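Long-range contact in replicative DNA helicase (Mycobacterium smegmatis, PDB 6OWN), which is the intein splicing domain of a DNA helicase, whose protein splicing is reversibly inhibited by zinc and whose mature host probably unwinds DNA at replication forks: residues I75-V87 and P101-S113. Residues are numbered along the deposited sequence; the frame is centred on the assembly and turned at random.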
loop_
_atom_site.group_PDB
_atom_site.type_symbol
_atom_site.label_atom_id
_atom_site.label_comp_id
_atom_site.label_asym_id
_atom_site.label_seq_id
_atom_site.Cartn_x
_atom_site.Cartn_y
_atom_site.Cartn_z
ATOM N N ILE A 75 -8.869 6.369 -4.073
ATOM C CA ILE A 75 -9.034 5.472 -2.934
ATOM C C ILE A 75 -9.460 4.089 -3.426
ATOM O O ILE A 75 -9.980 3.926 -4.535
ATOM C CB ILE A 75 -10.028 6.036 -1.903
ATOM C CG1 ILE A 75 -11.461 6.011 -2.450
ATOM C CG2 ILE A 75 -9.628 7.455 -1.484
ATOM C CD1 ILE A 75 -12.506 6.278 -1.375
ATOM N N THR A 76 -9.198 3.073 -2.594
ATOM C CA THR A 76 -9.474 1.688 -2.980
ATOM C C THR A 76 -10.894 1.522 -3.515
ATOM O O THR A 76 -11.111 0.846 -4.531
ATOM C CB THR A 76 -9.247 0.742 -1.792
ATOM O OG1 THR A 76 -7.938 0.943 -1.234
ATOM C CG2 THR A 76 -9.367 -0.691 -2.254
ATOM N N ALA A 77 -11.867 2.158 -2.859
ATOM C CA ALA A 77 -13.274 2.062 -3.236
ATOM C C ALA A 77 -13.568 2.641 -4.613
ATOM O O ALA A 77 -14.693 2.487 -5.098
ATOM C CB ALA A 77 -14.136 2.779 -2.195
ATOM N N ASN A 78 -12.600 3.308 -5.242
ATOM C CA ASN A 78 -12.757 3.898 -6.562
ATOM C C ASN A 78 -11.835 3.281 -7.594
ATOM O O ASN A 78 -11.868 3.696 -8.759
ATOM C CB ASN A 78 -12.502 5.411 -6.501
ATOM C CG ASN A 78 -13.670 6.171 -5.917
ATOM O OD1 ASN A 78 -14.812 5.730 -6.021
ATOM N ND2 ASN A 78 -13.392 7.321 -5.296
ATOM N N LEU A 79 -10.990 2.336 -7.194
ATOM C CA LEU A 79 -10.145 1.642 -8.151
ATOM C C LEU A 79 -11.001 0.851 -9.127
ATOM O O LEU A 79 -12.068 0.341 -8.783
ATOM C CB LEU A 79 -9.193 0.689 -7.434
ATOM C CG LEU A 79 -8.102 1.292 -6.561
ATOM C CD1 LEU A 79 -7.258 0.152 -6.008
ATOM C CD2 LEU A 79 -7.249 2.264 -7.371
ATOM N N ARG A 80 -10.513 0.741 -10.357
ATOM C CA ARG A 80 -11.164 -0.079 -11.364
ATOM C C ARG A 80 -10.100 -0.872 -12.094
ATOM O O ARG A 80 -8.985 -0.385 -12.296
ATOM C CB ARG A 80 -11.975 0.774 -12.346
ATOM C CG ARG A 80 -13.417 0.979 -11.915
ATOM C CD ARG A 80 -13.975 2.281 -12.445
ATOM N NE ARG A 80 -14.295 2.200 -13.866
ATOM C CZ ARG A 80 -15.504 1.926 -14.342
ATOM N NH1 ARG A 80 -16.511 1.706 -13.507
ATOM N NH2 ARG A 80 -15.710 1.873 -15.652
ATOM N N ALA A 81 -10.434 -2.106 -12.458
ATOM C CA ALA A 81 -9.528 -2.886 -13.283
ATOM C C ALA A 81 -9.194 -2.098 -14.541
ATOM O O ALA A 81 -10.035 -1.379 -15.083
ATOM C CB ALA A 81 -10.153 -4.234 -13.636
ATOM N N GLY A 82 -7.943 -2.200 -14.980
ATOM C CA GLY A 82 -7.432 -1.404 -16.069
ATOM C C GLY A 82 -6.528 -0.271 -15.633
ATOM O O GLY A 82 -5.606 0.089 -16.371
ATOM N N MET A 83 -6.765 0.292 -14.449
ATOM C CA MET A 83 -5.884 1.327 -13.929
ATOM C C MET A 83 -4.506 0.747 -13.609
ATOM O O MET A 83 -4.325 -0.464 -13.482
ATOM C CB MET A 83 -6.476 1.960 -12.671
ATOM C CG MET A 83 -7.801 2.666 -12.870
ATOM S SD MET A 83 -8.405 3.350 -11.316
ATOM C CE MET A 83 -9.726 4.415 -11.899
ATOM N N HIS A 84 -3.528 1.640 -13.476
ATOM C CA HIS A 84 -2.173 1.291 -13.078
ATOM C C HIS A 84 -1.806 2.075 -11.823
ATOM O O HIS A 84 -2.374 3.134 -11.544
ATOM C CB HIS A 84 -1.155 1.601 -14.193
ATOM C CG HIS A 84 -1.484 0.977 -15.515
ATOM N ND1 HIS A 84 -2.623 1.291 -16.225
ATOM C CD2 HIS A 84 -0.816 0.066 -16.260
ATOM C CE1 HIS A 84 -2.650 0.589 -17.343
ATOM N NE2 HIS A 84 -1.562 -0.160 -17.390
ATOM N N THR A 85 -0.844 1.549 -11.066
ATOM C CA THR A 85 -0.255 2.267 -9.942
ATOM C C THR A 85 1.134 2.740 -10.358
ATOM O O THR A 85 2.014 1.919 -10.635
ATOM C CB THR A 85 -0.181 1.394 -8.687
ATOM O OG1 THR A 85 0.528 0.189 -8.990
ATOM C CG2 THR A 85 -1.579 1.038 -8.201
ATOM N N VAL A 86 1.325 4.057 -10.405
ATOM C CA VAL A 86 2.501 4.663 -11.010
ATOM C C VAL A 86 3.199 5.553 -9.989
ATOM O O VAL A 86 2.640 5.907 -8.952
ATOM C CB VAL A 86 2.146 5.473 -12.267
ATOM C CG1 VAL A 86 1.490 4.585 -13.303
ATOM C CG2 VAL A 86 1.235 6.622 -11.891
ATOM N N VAL A 87 4.438 5.925 -10.309
ATOM C CA VAL A 87 5.230 6.810 -9.460
ATOM C C VAL A 87 5.405 8.201 -10.052
ATOM O O VAL A 87 5.910 9.094 -9.350
ATOM C CB VAL A 87 6.612 6.201 -9.141
ATOM C CG1 VAL A 87 6.462 4.808 -8.562
ATOM C CG2 VAL A 87 7.488 6.172 -10.389
ATOM N N PRO A 101 7.801 -0.736 -16.478
ATOM C CA PRO A 101 6.418 -1.063 -16.835
ATOM C C PRO A 101 5.508 -1.021 -15.608
ATOM O O PRO A 101 5.622 -1.874 -14.726
ATOM C CB PRO A 101 6.530 -2.479 -17.393
ATOM C CG PRO A 101 7.684 -3.062 -16.637
ATOM C CD PRO A 101 8.647 -1.938 -16.390
ATOM N N ALA A 102 4.626 -0.027 -15.548
ATOM C CA ALA A 102 3.776 0.140 -14.379
ATOM C C ALA A 102 2.854 -1.061 -14.214
ATOM O O ALA A 102 2.241 -1.532 -15.177
ATOM C CB ALA A 102 2.959 1.427 -14.494
ATOM N N VAL A 103 2.767 -1.565 -12.983
ATOM C CA VAL A 103 1.881 -2.685 -12.695
ATOM C C VAL A 103 0.436 -2.245 -12.901
ATOM O O VAL A 103 0.070 -1.092 -12.626
ATOM C CB VAL A 103 2.133 -3.191 -11.262
ATOM C CG1 VAL A 103 0.966 -3.995 -10.751
ATOM C CG2 VAL A 103 3.408 -4.006 -11.204
ATOM N N GLN A 104 -0.391 -3.155 -13.411
ATOM C CA GLN A 104 -1.797 -2.883 -13.678
ATOM C C GLN A 104 -2.694 -3.586 -12.661
ATOM O O GLN A 104 -2.443 -4.733 -12.284
ATOM C CB GLN A 104 -2.163 -3.334 -15.093
ATOM C CG GLN A 104 -3.606 -3.075 -15.487
ATOM C CD GLN A 104 -3.902 -3.512 -16.914
ATOM O OE1 GLN A 104 -4.925 -3.149 -17.490
ATOM N NE2 GLN A 104 -2.999 -4.293 -17.490
ATOM N N ILE A 105 -3.747 -2.896 -12.235
ATOM C CA ILE A 105 -4.787 -3.497 -11.406
ATOM C C ILE A 105 -5.669 -4.368 -12.293
ATOM O O ILE A 105 -6.237 -3.894 -13.281
ATOM C CB ILE A 105 -5.615 -2.422 -10.692
ATOM C CG1 ILE A 105 -4.748 -1.674 -9.673
ATOM C CG2 ILE A 105 -6.862 -3.034 -10.043
ATOM C CD1 ILE A 105 -5.254 -0.304 -9.365
ATOM N N THR A 106 -5.788 -5.644 -11.948
ATOM C CA THR A 106 -6.616 -6.537 -12.743
ATOM C C THR A 106 -7.971 -6.839 -12.112
ATOM O O THR A 106 -8.896 -7.213 -12.837
ATOM C CB THR A 106 -5.865 -7.845 -13.018
ATOM O OG1 THR A 106 -5.477 -8.442 -11.777
ATOM C CG2 THR A 106 -4.612 -7.560 -13.830
ATOM N N ALA A 107 -8.126 -6.671 -10.800
ATOM C CA ALA A 107 -9.430 -6.869 -10.183
ATOM C C ALA A 107 -9.459 -6.186 -8.820
ATOM O O ALA A 107 -8.418 -5.996 -8.187
ATOM C CB ALA A 107 -9.773 -8.357 -10.038
ATOM N N VAL A 108 -10.662 -5.804 -8.397
ATOM C CA VAL A 108 -10.920 -5.231 -7.077
ATOM C C VAL A 108 -12.243 -5.787 -6.580
ATOM O O VAL A 108 -13.259 -5.684 -7.276
ATOM C CB VAL A 108 -11.000 -3.688 -7.094
ATOM C CG1 VAL A 108 -11.251 -3.170 -5.688
ATOM C CG2 VAL A 108 -9.746 -3.058 -7.677
ATOM N N ARG A 109 -12.251 -6.345 -5.371
ATOM C CA ARG A 109 -13.506 -6.817 -4.808
ATOM C C ARG A 109 -13.465 -6.661 -3.292
ATOM O O ARG A 109 -12.393 -6.576 -2.683
ATOM C CB ARG A 109 -13.792 -8.272 -5.201
ATOM C CG ARG A 109 -12.831 -9.250 -4.577
ATOM C CD ARG A 109 -13.182 -10.713 -4.801
ATOM N NE ARG A 109 -12.212 -11.507 -4.049
ATOM C CZ ARG A 109 -11.005 -11.827 -4.502
ATOM N NH1 ARG A 109 -10.634 -11.461 -5.722
ATOM N NH2 ARG A 109 -10.180 -12.517 -3.737
ATOM N N ARG A 110 -14.655 -6.590 -2.698
ATOM C CA ARG A 110 -14.774 -6.576 -1.245
ATOM C C ARG A 110 -14.385 -7.926 -0.654
ATOM O O ARG A 110 -14.526 -8.979 -1.286
ATOM C CB ARG A 110 -16.204 -6.249 -0.821
ATOM C CG ARG A 110 -16.687 -4.856 -1.172
ATOM C CD ARG A 110 -18.028 -4.573 -0.481
ATOM N NE ARG A 110 -18.525 -3.256 -0.845
ATOM C CZ ARG A 110 -18.306 -2.160 -0.134
ATOM N NH1 ARG A 110 -17.612 -2.220 0.991
ATOM N NH2 ARG A 110 -18.775 -1.000 -0.554
ATOM N N ARG A 111 -13.913 -7.886 0.587
ATOM C CA ARG A 111 -13.624 -9.090 1.346
ATOM C C ARG A 111 -13.948 -8.806 2.805
ATOM O O ARG A 111 -14.031 -7.641 3.205
ATOM C CB ARG A 111 -12.160 -9.526 1.161
ATOM C CG ARG A 111 -11.101 -8.726 1.941
ATOM C CD ARG A 111 -10.026 -9.687 2.479
ATOM N NE ARG A 111 -10.428 -10.229 3.775
ATOM C CZ ARG A 111 -10.183 -11.465 4.191
ATOM N NH1 ARG A 111 -9.519 -12.321 3.418
ATOM N NH2 ARG A 111 -10.595 -11.841 5.393
ATOM N N PRO A 112 -14.171 -9.846 3.614
ATOM C CA PRO A 112 -14.519 -9.615 5.023
ATOM C C PRO A 112 -13.448 -8.813 5.749
ATOM O O PRO A 112 -12.246 -8.992 5.526
ATOM C CB PRO A 112 -14.642 -11.032 5.593
ATOM C CG PRO A 112 -15.021 -11.868 4.421
ATOM C CD PRO A 112 -14.293 -11.271 3.249
ATOM N N SER A 113 -13.909 -7.928 6.637
ATOM C CA SER A 113 -13.036 -7.010 7.360
ATOM C C SER A 113 -11.928 -7.751 8.100
ATOM O O SER A 113 -12.161 -8.780 8.735
ATOM C CB SER A 113 -13.859 -6.194 8.358
ATOM O OG SER A 113 -13.053 -5.232 9.015
HETATM O O HOH W 1 4.170 0.120 -11.142
#
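The amide of Gln104 stacks almost parallel on the His84 ring, their planes only 8° apart. The pair belongs to an antiparallel beta-sheet of the intein splicing domain, where the short, weakly bonded strand 84-85, at the edge of the sheet, flanks the long strand 103-111. With CG anti to the backbone N (chi1 -179°) and the chain extended, Gln104 crosses the ring obliquely. Gln104 CG sits 4.0 Å above the His84 ring plane, towards the rim. Gln104 CB makes a CH-pi contact, 4.2 Å from the centroid of the His84 ring. Ala102 O meets the ring at its edge, and His84 ND1 is hydrogen-bonded to Glu70 OE2. A type II turn from Arg80 to Met83 brings the chain alongside. Gly82 N donates to Ile105 O at 2.9 Å, and Ile105 N donates to Met83 O at 2.8 Å. Past this pair the bond from Thr85 N to Val103 O is longer, and a water joins Thr85 O to Val103 N. Ile105 CD1 touches both methyls of Leu79 and, a little farther off, Thr85 CG2. Trp67 also packs on Leu79 and Thr85. Thr85 OG1 is buried with no hydrogen-bond partner. Further along the strand, Val108 turns CG2 to Leu79 CB, 3.8 Å away.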